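Local coordinates for protein beta sliding clamp (Borrelia burgdorferi, PDB 6DJ8) that forms a ring-shaped head-to-tail dimer that probably encircles DNA and tethers DNA polymerases and other proteins to it for processive replication, at residues 24-29 with 85-90. Numbering follows the deposited sequence.
Sequences NEIEKA and NFYDAV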
loop_
_atom_site.group_PDB
_atom_site.type_symbol
_atom_site.label_atom_id
_atom_site.label_comp_id
_atom_site.label_asym_id
_atom_site.label_seq_id
_atom_site.Cartn_x
_atom_site.Cartn_y
_atom_site.Cartn_z
ATOM N N ASN A 24 -19.436 -4.637 7.439
ATOM C CA ASN A 24 -18.746 -5.854 7.005
ATOM C C ASN A 24 -19.469 -6.518 5.839
ATOM O O ASN A 24 -18.832 -6.956 4.872
ATOM C CB ASN A 24 -18.621 -6.831 8.175
ATOM C CG ASN A 24 -17.638 -6.352 9.228
ATOM O OD1 ASN A 24 -16.752 -5.539 8.946
ATOM N ND2 ASN A 24 -17.791 -6.853 10.450
ATOM N N GLU A 25 -20.802 -6.593 5.903
ATOM C CA GLU A 25 -21.542 -7.294 4.854
ATOM C C GLU A 25 -21.503 -6.524 3.545
ATOM O O GLU A 25 -21.456 -7.130 2.472
ATOM C CB GLU A 25 -22.989 -7.534 5.283
ATOM C CG GLU A 25 -23.155 -8.360 6.550
ATOM C CD GLU A 25 -22.590 -9.793 6.453
ATOM O OE1 GLU A 25 -22.089 -10.213 5.384
ATOM O OE2 GLU A 25 -22.667 -10.505 7.472
ATOM N N ILE A 26 -21.523 -5.183 3.604
ATOM C CA ILE A 26 -21.391 -4.421 2.369
ATOM C C ILE A 26 -20.006 -4.634 1.766
ATOM O O ILE A 26 -19.850 -4.764 0.546
ATOM C CB ILE A 26 -21.648 -2.917 2.615
ATOM C CG1 ILE A 26 -23.108 -2.628 2.928
ATOM C CG2 ILE A 26 -21.255 -2.131 1.395
ATOM C CD1 ILE A 26 -23.248 -1.231 3.594
ATOM N N GLU A 27 -18.974 -4.604 2.607
ATOM C CA GLU A 27 -17.616 -4.835 2.123
ATOM C C GLU A 27 -17.519 -6.180 1.417
ATOM O O GLU A 27 -16.943 -6.277 0.327
ATOM C CB GLU A 27 -16.629 -4.749 3.297
ATOM C CG GLU A 27 -15.157 -4.729 2.918
ATOM C CD GLU A 27 -14.592 -6.129 2.747
ATOM O OE1 GLU A 27 -15.161 -7.080 3.329
ATOM O OE2 GLU A 27 -13.588 -6.279 2.019
ATOM N N LYS A 28 -18.126 -7.216 2.001
ATOM C CA LYS A 28 -18.124 -8.536 1.377
ATOM C C LYS A 28 -18.891 -8.517 0.067
ATOM O O LYS A 28 -18.365 -8.932 -0.971
ATOM C CB LYS A 28 -18.735 -9.564 2.337
ATOM C CG LYS A 28 -17.820 -9.902 3.516
ATOM C CD LYS A 28 -18.569 -10.685 4.569
ATOM C CE LYS A 28 -17.687 -10.938 5.788
ATOM N NZ LYS A 28 -18.310 -11.899 6.746
ATOM N N ALA A 29 -20.128 -7.994 0.086
ATOM C CA ALA A 29 -20.987 -8.064 -1.096
ATOM C C ALA A 29 -20.364 -7.327 -2.273
ATOM O O ALA A 29 -20.443 -7.786 -3.418
ATOM C CB ALA A 29 -22.378 -7.489 -0.787
ATOM N N ASN A 85 -20.556 4.138 -2.657
ATOM C CA ASN A 85 -21.092 5.237 -1.853
ATOM C C ASN A 85 -21.732 4.724 -0.570
ATOM O O ASN A 85 -21.543 5.306 0.503
ATOM C CB ASN A 85 -22.103 6.049 -2.656
ATOM C CG ASN A 85 -21.459 6.840 -3.767
ATOM O OD1 ASN A 85 -20.235 6.941 -3.839
ATOM N ND2 ASN A 85 -22.281 7.416 -4.640
ATOM N N PHE A 86 -22.491 3.633 -0.659
ATOM C CA PHE A 86 -23.147 3.099 0.527
ATOM C C PHE A 86 -22.123 2.650 1.553
ATOM O O PHE A 86 -22.278 2.898 2.753
ATOM C CB PHE A 86 -24.054 1.927 0.130
ATOM C CG PHE A 86 -25.006 1.509 1.203
ATOM C CD1 PHE A 86 -25.521 2.433 2.095
ATOM C CD2 PHE A 86 -25.371 0.179 1.337
ATOM C CE1 PHE A 86 -26.396 2.046 3.089
ATOM C CE2 PHE A 86 -26.253 -0.210 2.323
ATOM C CZ PHE A 86 -26.763 0.732 3.205
ATOM N N TYR A 87 -21.073 1.969 1.095
ATOM C CA TYR A 87 -19.987 1.585 1.986
ATOM C C TYR A 87 -19.353 2.811 2.632
ATOM O O TYR A 87 -19.067 2.816 3.835
ATOM C CB TYR A 87 -18.938 0.791 1.203
ATOM C CG TYR A 87 -17.822 0.239 2.052
ATOM C CD1 TYR A 87 -18.098 -0.626 3.099
ATOM C CD2 TYR A 87 -16.490 0.575 1.809
ATOM C CE1 TYR A 87 -17.085 -1.152 3.891
ATOM C CE2 TYR A 87 -15.456 0.050 2.602
ATOM C CZ TYR A 87 -15.773 -0.818 3.637
ATOM O OH TYR A 87 -14.798 -1.360 4.435
ATOM N N ASP A 88 -19.101 3.851 1.840
ATOM C CA ASP A 88 -18.509 5.063 2.401
ATOM C C ASP A 88 -19.402 5.660 3.477
ATOM O O ASP A 88 -18.920 6.054 4.550
ATOM C CB ASP A 88 -18.249 6.071 1.288
ATOM C CG ASP A 88 -17.035 5.707 0.458
ATOM O OD1 ASP A 88 -16.291 4.795 0.867
ATOM O OD2 ASP A 88 -16.830 6.319 -0.608
ATOM N N ALA A 89 -20.717 5.691 3.227
ATOM C CA ALA A 89 -21.657 6.235 4.203
ATOM C C ALA A 89 -21.540 5.509 5.532
ATOM O O ALA A 89 -21.446 6.132 6.597
ATOM C CB ALA A 89 -23.084 6.145 3.653
ATOM N N VAL A 90 -21.550 4.181 5.489
ATOM C CA VAL A 90 -21.512 3.406 6.716
ATOM C C VAL A 90 -20.145 3.539 7.408
ATOM O O VAL A 90 -20.060 3.564 8.641
ATOM C CB VAL A 90 -21.886 1.946 6.377
ATOM C CG1 VAL A 90 -21.576 1.027 7.518
ATOM C CG2 VAL A 90 -23.381 1.883 5.960
#
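Over one face of the Phe86 ring lies the CD1 methyl of Ile26, 3.4 Å from Phe86 CD2, while the ring of Tyr87 is met obliquely by Ile26 and Glu27. Ile26 touches Phe86, Tyr87 and Val90 because its branches diverge: CG1 sits anti to the carbonyl carbon (chi1 -70°) and leads to CD1, the Ile26 and Phe86 side chains crossing at about a right angle, whereas CG2 packs 3.7 Å from Tyr87 CB. The same CD1 lies 3.9 Å from Val90 CG2, one turn beyond Phe86. Tyr87 runs alongside Glu27, whose CB is 3.7 Å from Tyr87 CE1 and whose CG is equally close to Tyr87 OH. The Glu27 chain then bends at chi2 (-86°), and its OE1 is hydrogen-bonded to His230 NE2 in the central domain. These carbon contacts of Ile26 make the core apolar; no hydrogen bond crosses. The axes approach to 9.7 Å and run nearly antiparallel, pairing helices 19-29 and 83-92 of the N-terminal domain, a helix pair that in this family lines the DNA-encircling ring, as it probably does here. Glu25 and Ala29 touch strand 64-70; Ala89 meets strand 126-130 and Tyr297 of the second subunit, whose Arg324 packs on Asp88.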